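Local coordinates for protein kallistatin (Homo sapiens, PDB 6F4V) that inhibits tissue kallikrein as a serpin, forming a stable equimolar complex with the protease and being cleaved at its reactive site, at residues K185-Y188 against T194-V197; L34-A39 against S316-T321; F122-N125 against G131-Q134; A41-G46 against T335-K340. All coordinates share one frame; numbering follows the deposited sequence.

Contact 1 of 4, residues K185-Y188 against T194-V197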
# COMPACT_ATOMS: atom_id res chain seq x y z
N LYS A 185 -8.79 -19.61 -18.75
CA LYS A 185 -8.70 -20.85 -17.95
C LYS A 185 -9.57 -20.77 -16.70
O LYS A 185 -9.94 -19.68 -16.24
CB LYS A 185 -7.26 -21.11 -17.50
CG LYS A 185 -6.26 -21.39 -18.60
CD LYS A 185 -6.37 -22.81 -19.15
CE LYS A 185 -5.94 -22.84 -20.59
NZ LYS A 185 -5.96 -24.22 -21.12
N ASP A 186 -9.84 -21.93 -16.12
CA ASP A 186 -10.62 -21.98 -14.90
C ASP A 186 -9.79 -21.50 -13.69
O ASP A 186 -8.60 -21.78 -13.59
CB ASP A 186 -11.11 -23.39 -14.65
CG ASP A 186 -12.25 -23.79 -15.57
OD1 ASP A 186 -12.86 -22.92 -16.25
OD2 ASP A 186 -12.53 -24.99 -15.57
N PHE A 187 -10.45 -20.74 -12.83
CA PHE A 187 -9.87 -20.26 -11.58
C PHE A 187 -10.85 -20.67 -10.49
O PHE A 187 -12.02 -20.28 -10.52
CB PHE A 187 -9.71 -18.74 -11.63
CG PHE A 187 -8.97 -18.16 -10.46
CD1 PHE A 187 -9.62 -17.92 -9.26
CD2 PHE A 187 -7.64 -17.83 -10.56
CE1 PHE A 187 -8.93 -17.37 -8.18
CE2 PHE A 187 -6.95 -17.29 -9.50
CZ PHE A 187 -7.60 -17.06 -8.31
N TYR A 188 -10.36 -21.44 -9.53
CA TYR A 188 -11.18 -22.07 -8.49
C TYR A 188 -11.19 -21.16 -7.27
O TYR A 188 -10.29 -21.20 -6.45
CB TYR A 188 -10.63 -23.48 -8.17
CG TYR A 188 -10.40 -24.27 -9.45
CD1 TYR A 188 -11.47 -24.71 -10.23
CD2 TYR A 188 -9.10 -24.53 -9.92
CE1 TYR A 188 -11.26 -25.40 -11.41
CE2 TYR A 188 -8.88 -25.22 -11.11
CZ TYR A 188 -9.97 -25.65 -11.85
OH TYR A 188 -9.77 -26.32 -13.03
N THR A 194 -16.22 -21.35 -9.56
CA THR A 194 -15.20 -21.40 -10.58
C THR A 194 -15.48 -20.27 -11.57
O THR A 194 -16.60 -20.14 -12.05
CB THR A 194 -15.19 -22.77 -11.29
OG1 THR A 194 -14.94 -23.80 -10.33
CG2 THR A 194 -14.10 -22.82 -12.36
N VAL A 195 -14.46 -19.48 -11.88
CA VAL A 195 -14.61 -18.39 -12.84
C VAL A 195 -13.61 -18.58 -13.96
O VAL A 195 -12.74 -19.42 -13.88
CB VAL A 195 -14.43 -17.00 -12.18
CG1 VAL A 195 -15.47 -16.80 -11.07
CG2 VAL A 195 -13.02 -16.82 -11.63
N ARG A 196 -13.76 -17.79 -15.01
CA ARG A 196 -12.85 -17.85 -16.15
C ARG A 196 -11.97 -16.64 -16.13
O ARG A 196 -12.46 -15.55 -15.95
CB ARG A 196 -13.61 -17.85 -17.47
CG ARG A 196 -14.52 -19.05 -17.64
CD ARG A 196 -14.21 -19.76 -18.94
NE ARG A 196 -13.20 -20.79 -18.75
CZ ARG A 196 -12.55 -21.43 -19.72
NH1 ARG A 196 -11.69 -22.37 -19.39
NH2 ARG A 196 -12.74 -21.13 -21.00
N VAL A 197 -10.68 -16.83 -16.35
CA VAL A 197 -9.73 -15.71 -16.37
C VAL A 197 -8.74 -15.92 -17.49
O VAL A 197 -8.38 -17.06 -17.76
CB VAL A 197 -8.97 -15.56 -15.02
CG1 VAL A 197 -9.93 -15.54 -13.87
CG2 VAL A 197 -7.97 -16.67 -14.80

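Contact 2 of 4, residues L34-A39 against S316-T321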
# COMPACT_ATOMS: atom_id res chain seq x y z
N LEU A 34 2.70 1.57 2.50
CA LEU A 34 3.58 2.72 2.46
C LEU A 34 2.81 4.03 2.36
O LEU A 34 3.09 4.99 3.07
CB LEU A 34 4.61 2.57 1.31
CG LEU A 34 5.52 3.79 1.22
CD1 LEU A 34 6.31 3.95 2.50
CD2 LEU A 34 6.43 3.69 0.06
N SER A 35 1.79 4.07 1.51
CA SER A 35 0.98 5.27 1.38
C SER A 35 0.29 5.63 2.70
O SER A 35 0.33 6.79 3.14
CB SER A 35 -0.08 5.09 0.31
OG SER A 35 -1.00 6.16 0.33
N ILE A 36 -0.29 4.63 3.34
CA ILE A 36 -0.93 4.89 4.63
C ILE A 36 0.08 5.39 5.67
O ILE A 36 -0.19 6.40 6.34
CB ILE A 36 -1.74 3.68 5.16
CG1 ILE A 36 -2.84 3.27 4.15
CG2 ILE A 36 -2.32 4.01 6.52
CD1 ILE A 36 -3.52 1.95 4.50
N SER A 37 1.19 4.67 5.82
CA SER A 37 2.25 5.03 6.79
C SER A 37 2.76 6.46 6.57
O SER A 37 2.85 7.27 7.52
CB SER A 37 3.40 4.03 6.72
OG SER A 37 2.97 2.77 7.18
N ALA A 38 3.12 6.79 5.33
CA ALA A 38 3.61 8.12 5.00
C ALA A 38 2.58 9.23 5.22
O ALA A 38 2.95 10.32 5.67
CB ALA A 38 4.14 8.18 3.57
N ALA A 39 1.32 8.97 4.90
CA ALA A 39 0.23 9.94 5.17
C ALA A 39 0.12 10.25 6.66
O ALA A 39 0.06 11.42 7.09
CB ALA A 39 -1.09 9.44 4.62
N SER A 316 -11.14 9.62 6.60
CA SER A 316 -9.86 9.20 6.00
C SER A 316 -10.08 7.99 5.11
O SER A 316 -10.61 6.96 5.57
CB SER A 316 -8.81 8.87 7.09
OG SER A 316 -7.56 8.43 6.52
N PHE A 317 -9.71 8.12 3.83
CA PHE A 317 -9.94 7.06 2.84
C PHE A 317 -8.64 6.53 2.30
O PHE A 317 -7.62 7.23 2.29
CB PHE A 317 -10.81 7.58 1.70
CG PHE A 317 -12.13 8.09 2.16
CD1 PHE A 317 -13.15 7.19 2.54
CD2 PHE A 317 -12.37 9.46 2.26
CE1 PHE A 317 -14.39 7.66 2.97
CE2 PHE A 317 -13.61 9.92 2.71
CZ PHE A 317 -14.61 9.03 3.07
N HIS A 318 -8.66 5.28 1.88
CA HIS A 318 -7.56 4.69 1.14
C HIS A 318 -8.12 3.86 -0.01
O HIS A 318 -9.03 3.07 0.19
CB HIS A 318 -6.71 3.77 2.04
CG HIS A 318 -5.51 3.21 1.33
ND1 HIS A 318 -4.38 3.96 1.13
CD2 HIS A 318 -5.29 2.01 0.77
CE1 HIS A 318 -3.50 3.22 0.46
NE2 HIS A 318 -4.04 2.04 0.22
N LYS A 319 -7.64 4.10 -1.23
CA LYS A 319 -7.98 3.27 -2.37
C LYS A 319 -6.74 2.84 -3.08
O LYS A 319 -5.73 3.57 -3.10
CB LYS A 319 -8.87 4.03 -3.35
CG LYS A 319 -10.19 4.47 -2.75
CD LYS A 319 -11.03 5.26 -3.76
CE LYS A 319 -12.01 4.38 -4.51
NZ LYS A 319 -13.02 5.20 -5.26
N ALA A 320 -6.81 1.67 -3.68
CA ALA A 320 -5.68 1.10 -4.37
C ALA A 320 -6.12 0.19 -5.52
O ALA A 320 -7.18 -0.44 -5.43
CB ALA A 320 -4.80 0.35 -3.42
N THR A 321 -5.26 0.08 -6.53
CA THR A 321 -5.54 -0.79 -7.69
C THR A 321 -4.31 -1.54 -8.13
O THR A 321 -3.20 -1.01 -8.08
CB THR A 321 -6.05 0.01 -8.96
OG1 THR A 321 -5.02 0.93 -9.38
CG2 THR A 321 -7.24 0.81 -8.64

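Contact 3 of 4, residues F122-N125 against G131-Q134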
# COMPACT_ATOMS: atom_id res chain seq x y z
N PHE A 122 -2.05 23.50 -1.70
CA PHE A 122 -3.12 24.06 -2.49
C PHE A 122 -4.08 24.76 -1.55
O PHE A 122 -4.28 24.33 -0.41
CB PHE A 122 -3.87 22.97 -3.23
CG PHE A 122 -3.03 22.22 -4.21
CD1 PHE A 122 -2.77 22.74 -5.47
CD2 PHE A 122 -2.49 20.98 -3.87
CE1 PHE A 122 -1.98 22.03 -6.39
CE2 PHE A 122 -1.70 20.27 -4.77
CZ PHE A 122 -1.44 20.80 -6.03
N HIS A 123 -4.68 25.85 -2.03
CA HIS A 123 -5.71 26.52 -1.27
C HIS A 123 -7.07 26.22 -1.90
O HIS A 123 -7.17 26.06 -3.12
CB HIS A 123 -5.36 28.01 -1.14
CG HIS A 123 -4.16 28.25 -0.28
ND1 HIS A 123 -4.25 28.47 1.08
CD2 HIS A 123 -2.84 28.23 -0.58
CE1 HIS A 123 -3.03 28.63 1.58
NE2 HIS A 123 -2.16 28.47 0.60
N THR A 124 -8.09 26.02 -1.06
CA THR A 124 -9.43 25.72 -1.54
C THR A 124 -10.49 26.27 -0.59
O THR A 124 -10.22 26.53 0.59
CB THR A 124 -9.64 24.20 -1.78
OG1 THR A 124 -10.93 23.96 -2.39
CG2 THR A 124 -9.53 23.42 -0.48
N ASN A 125 -11.69 26.44 -1.12
CA ASN A 125 -12.83 26.92 -0.34
C ASN A 125 -13.66 25.72 0.07
O ASN A 125 -14.41 25.16 -0.73
CB ASN A 125 -13.66 27.90 -1.18
CG ASN A 125 -14.90 28.37 -0.48
OD1 ASN A 125 -15.03 28.26 0.75
ND2 ASN A 125 -15.84 28.92 -1.25
N GLY A 131 -16.89 21.54 -5.48
CA GLY A 131 -15.67 21.99 -6.13
C GLY A 131 -14.38 21.47 -5.47
O GLY A 131 -13.40 21.20 -6.16
N THR A 132 -14.39 21.36 -4.15
CA THR A 132 -13.20 20.94 -3.41
C THR A 132 -12.97 19.44 -3.59
O THR A 132 -11.86 19.02 -3.82
CB THR A 132 -13.30 21.33 -1.92
OG1 THR A 132 -13.30 22.76 -1.79
CG2 THR A 132 -12.10 20.79 -1.10
N ILE A 133 -14.04 18.64 -3.49
CA ILE A 133 -13.99 17.22 -3.81
C ILE A 133 -13.43 16.99 -5.21
O ILE A 133 -12.55 16.13 -5.39
CB ILE A 133 -15.36 16.53 -3.62
CG1 ILE A 133 -15.60 16.27 -2.12
CG2 ILE A 133 -15.43 15.19 -4.36
CD1 ILE A 133 -16.98 15.72 -1.78
N GLN A 134 -13.93 17.73 -6.19
CA GLN A 134 -13.43 17.60 -7.57
C GLN A 134 -11.95 17.98 -7.67
O GLN A 134 -11.17 17.27 -8.32
CB GLN A 134 -14.28 18.44 -8.55
CG GLN A 134 -14.10 18.08 -10.02
CD GLN A 134 -14.54 19.19 -10.97
OE1 GLN A 134 -14.38 20.38 -10.69
NE2 GLN A 134 -15.08 18.80 -12.12

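Contact 4 of 4, residues A41-G46 against T335-K340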
# COMPACT_ATOMS: atom_id res chain seq x y z
N ALA A 41 2.32 9.51 9.13
CA ALA A 41 3.54 10.11 9.67
C ALA A 41 3.59 11.62 9.35
O ALA A 41 3.89 12.46 10.24
CB ALA A 41 4.76 9.39 9.14
N MET A 42 3.20 11.98 8.14
CA MET A 42 3.11 13.41 7.81
C MET A 42 2.10 14.17 8.69
O MET A 42 2.42 15.26 9.20
CB MET A 42 2.77 13.58 6.33
CG MET A 42 2.79 15.04 5.89
SD MET A 42 2.59 15.16 4.10
CE MET A 42 0.93 14.85 3.87
N LEU A 43 0.90 13.60 8.85
CA LEU A 43 -0.13 14.15 9.73
C LEU A 43 0.40 14.41 11.14
O LEU A 43 0.05 15.45 11.74
CB LEU A 43 -1.33 13.21 9.81
CG LEU A 43 -2.47 13.61 10.75
CD1 LEU A 43 -3.16 14.86 10.27
CD2 LEU A 43 -3.44 12.47 10.86
N SER A 44 1.22 13.48 11.65
CA SER A 44 1.74 13.57 12.99
C SER A 44 2.59 14.80 13.21
O SER A 44 2.75 15.20 14.34
CB SER A 44 2.53 12.33 13.43
OG SER A 44 3.85 12.30 12.91
N LEU A 45 3.18 15.36 12.16
CA LEU A 45 3.90 16.66 12.31
C LEU A 45 3.02 17.77 12.86
O LEU A 45 3.55 18.68 13.48
CB LEU A 45 4.45 17.14 10.96
CG LEU A 45 5.57 16.31 10.36
CD1 LEU A 45 5.70 16.65 8.89
CD2 LEU A 45 6.87 16.51 11.10
N GLY A 46 1.71 17.68 12.60
CA GLY A 46 0.71 18.58 13.14
C GLY A 46 0.06 18.21 14.48
O GLY A 46 -0.75 18.97 15.00
N THR A 335 -4.14 7.99 -0.21
CA THR A 335 -4.71 8.10 1.13
C THR A 335 -5.07 9.54 1.37
O THR A 335 -4.29 10.43 1.04
CB THR A 335 -3.64 7.70 2.19
OG1 THR A 335 -3.20 6.37 1.93
CG2 THR A 335 -4.19 7.78 3.61
N SER A 336 -6.27 9.77 1.91
CA SER A 336 -6.69 11.09 2.34
C SER A 336 -6.88 11.12 3.86
O SER A 336 -7.18 10.09 4.49
CB SER A 336 -8.00 11.48 1.66
OG SER A 336 -9.08 10.73 2.15
N PHE A 337 -6.75 12.31 4.43
CA PHE A 337 -7.09 12.55 5.83
C PHE A 337 -7.64 13.96 5.97
O PHE A 337 -6.91 14.92 5.74
CB PHE A 337 -5.88 12.38 6.73
CG PHE A 337 -6.23 12.27 8.18
CD1 PHE A 337 -6.50 13.39 8.96
CD2 PHE A 337 -6.37 11.04 8.75
CE1 PHE A 337 -6.85 13.23 10.31
CE2 PHE A 337 -6.71 10.89 10.08
CZ PHE A 337 -6.96 11.98 10.85
N ALA A 338 -8.90 14.08 6.40
CA ALA A 338 -9.59 15.35 6.52
C ALA A 338 -9.65 15.75 7.99
O ALA A 338 -9.82 14.90 8.89
CB ALA A 338 -10.98 15.24 5.91
N ILE A 339 -9.48 17.06 8.22
CA ILE A 339 -9.45 17.66 9.55
C ILE A 339 -10.56 18.68 9.59
O ILE A 339 -10.67 19.49 8.66
CB ILE A 339 -8.13 18.43 9.78
CG1 ILE A 339 -6.91 17.55 9.58
CG2 ILE A 339 -8.10 19.07 11.17
CD1 ILE A 339 -6.77 16.49 10.61
N LYS A 340 -11.38 18.64 10.64
CA LYS A 340 -12.49 19.59 10.79
C LYS A 340 -12.37 20.36 12.10
O LYS A 340 -11.50 20.07 12.92
CB LYS A 340 -13.83 18.85 10.72
CG LYS A 340 -14.06 17.90 11.88
CD LYS A 340 -15.34 17.13 11.73
CE LYS A 340 -15.69 16.44 13.04
NZ LYS A 340 -16.32 15.12 12.83

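Contact 1 of 4, residues K185-Y188 against T194-V197
Asp186 and Arg196 each carry CG anti to the carbonyl carbon and beside the backbone N (chi1 -75° and -62°). As a non-hydrogen-bonded pair they share a face of the sheet. Bends at chi2 and chi3 turn the guanidinium back toward the carboxylate. Asp186 OD1 lies at the guanidinium edge, 3.3 Å from Arg196 NE. Asp186 OD1 is also 3.4 Å from Arg196 NH1. Both hydrogen bonds of this salt bridge are weak, and the two planes are turned 70° apart. Thr194 CG2 sits 3.8 Å from Asp186 CB on the same face. Replacing Asp186 by an alanine is likely to leave the Arg196 guanidinium without this charged mate and freer to swing. On the other face, Phe187 CB touches Val195 CG2 at 3.8 Å and Val197 CG1 at 3.9 Å. Phe187 and Val197 pack on Pro273, and residues of another chain touch this face. The backbones pair through four bonds. Phe187 N meets Val195 O at 2.8 Å, and Val195 N returns to Phe187 O at 2.9 Å. Lys185 and Val197 form the second pair. This is an antiparallel beta hairpin, with strand 183-188 outermost within its chain, consistent with the s4C-s3C hairpin of serpin sheet C.

Contact 2 of 4, residues L34-A39 against S316-T321
Ser35 comes first along helix 33-44, near the edge of the His318 ring. Ser35 OG is 3.9 Å from His318 CE1, a van der Waals contact, and Ser35 CB lies in the ring plane. The hydroxyl bonds to Asn165 OD1 and Thr335 OG1. Thr335 OG1 also bonds to His318 ND1, so this threonine hydroxyl bridges helix and strand. Ile36 follows and makes the closer contact. With chi1 at -59°, its CG1 is anti to the carbonyl carbon and reaches over one face of the imidazole. Ile36 CG1 stands 3.5 Å from His318 ND1, above the rim of the ring rather than its centre. The CH-pi contact from Ile36 CG1 measures 3.8 Å to the centroid of the His318 ring, 26° off the normal. Ile36 CD1 extends the cover to His318 CG at 3.9 Å. Phe12 and Phe16 of helix 6-23 also pack on Ile36. His318 NE2 bonds to the backbone N of Ser32, so both ring nitrogens are held and the flip of the ring is fixed. A leucine in place of His318 would probably leave Thr335 OG1 and Ser32 N without this partner. The position beneath the middle of the large sheet, on helix 33-44, is that of the serpin shutter region.

Contact 3 of 4, residues F122-N125 against G131-Q134
Thr132 and Thr124 carry this contact, with a smaller share from Asn125. Thr132 is on helix 129-143 and gives up the most surface. Thr124 ends strand 120-124 and points its side chain at the helix. The two side chains cross at a slant and meet through their hydroxyls. Thr124 OG1 donates a hydrogen bond to Thr132 OG1, 2.7 Å away. The methyls also touch: Thr124 CG2 is 3.7 Å from Thr132 CG2. Thr124 places its OG1 anti to the backbone N (chi1 -174°), which aims the hydroxyl at the helix and leaves CG2 between the backbone N and the carbonyl carbon. Thr132 has OG1 anti to its carbonyl carbon instead (chi1 -66°). From there its OG1 also bonds to Asp128 O, four residues back.

Strand 120-124 is an outermost strand of the large mixed sheet within this chain, and helix 129-143 follows it after a short turn. In serpin terms these correspond to strand 1 of sheet A and helix F, which packs across the front of that sheet. Asn125 takes part through its backbone, with its O atom 2.8 Å from Thr132 OG1. Thr132 OG1 is therefore hemmed in by three oxygens. Phe126 and Leu155 pack against Thr132. Thr124 is itself tied into the sheet by backbone hydrogen bonds to Leu99 and His101.

Contact 4 of 4, residues A41-G46 against T335-K340
Leu43 sets one methyl squarely on the Phe337 ring. CG anti to the backbone N (chi1 177°) carries the Leu43 side chain from helix 33-44 toward the strand. Leu43 CD2 then lies over the centre of the ring, 3.5 Å from the centroid of Phe337 and 8° off the normal. This is a close CH-pi contact, and the same methyl is near all six ring carbons. Phe337 also has CG anti to its backbone N (chi1 -165°), and it turns a face, not an edge, to the helix. The two side chains cross at about a right angle. Tyr40 meets the same ring with its plane nearly perpendicular, and Leu295 packs on both Leu43 and Phe337.

Strand 328-340 runs antiparallel between strands 159-172 and 312-324. This is the place taken in cleaved, relaxed serpins by the inserted reactive-centre loop, as strand 4 of sheet A. Ile339, two residues on, points to the same side of the strand. Its CG1 is anti to the carbonyl carbon, and a bend at chi2 brings CD1 round to the leucine. Ile339 CD1 sits in the plane of the Phe337 ring, at the edge, and meets Leu43 CD1 at 4.0 Å.

In the fold
All four contacts reach the large mixed sheet, but at different depths. The centre of contact 2 lies about 5 Å from the chain centre, that of contact 4 about 16 Å. Both are buried and hang on helix 33-44, under the neighbouring strands 312-324 and 328-340. They touch, through Ser316 OG with Ser336 O and Ala39 CB packing on Thr335 CG2. Contact 2 mixes apolar cover with a polar network; contact 4 is apolar across its interface. Contact 3 is buried too, but peripheral, and rests on a hydroxyl pair at strand 120-124, on one edge of the sheet within this chain. Contact 1, whose centre is about 44 Å from that of contact 3, is the most exposed, with backbone pairing and a salt bridge with weak hydrogen bonds.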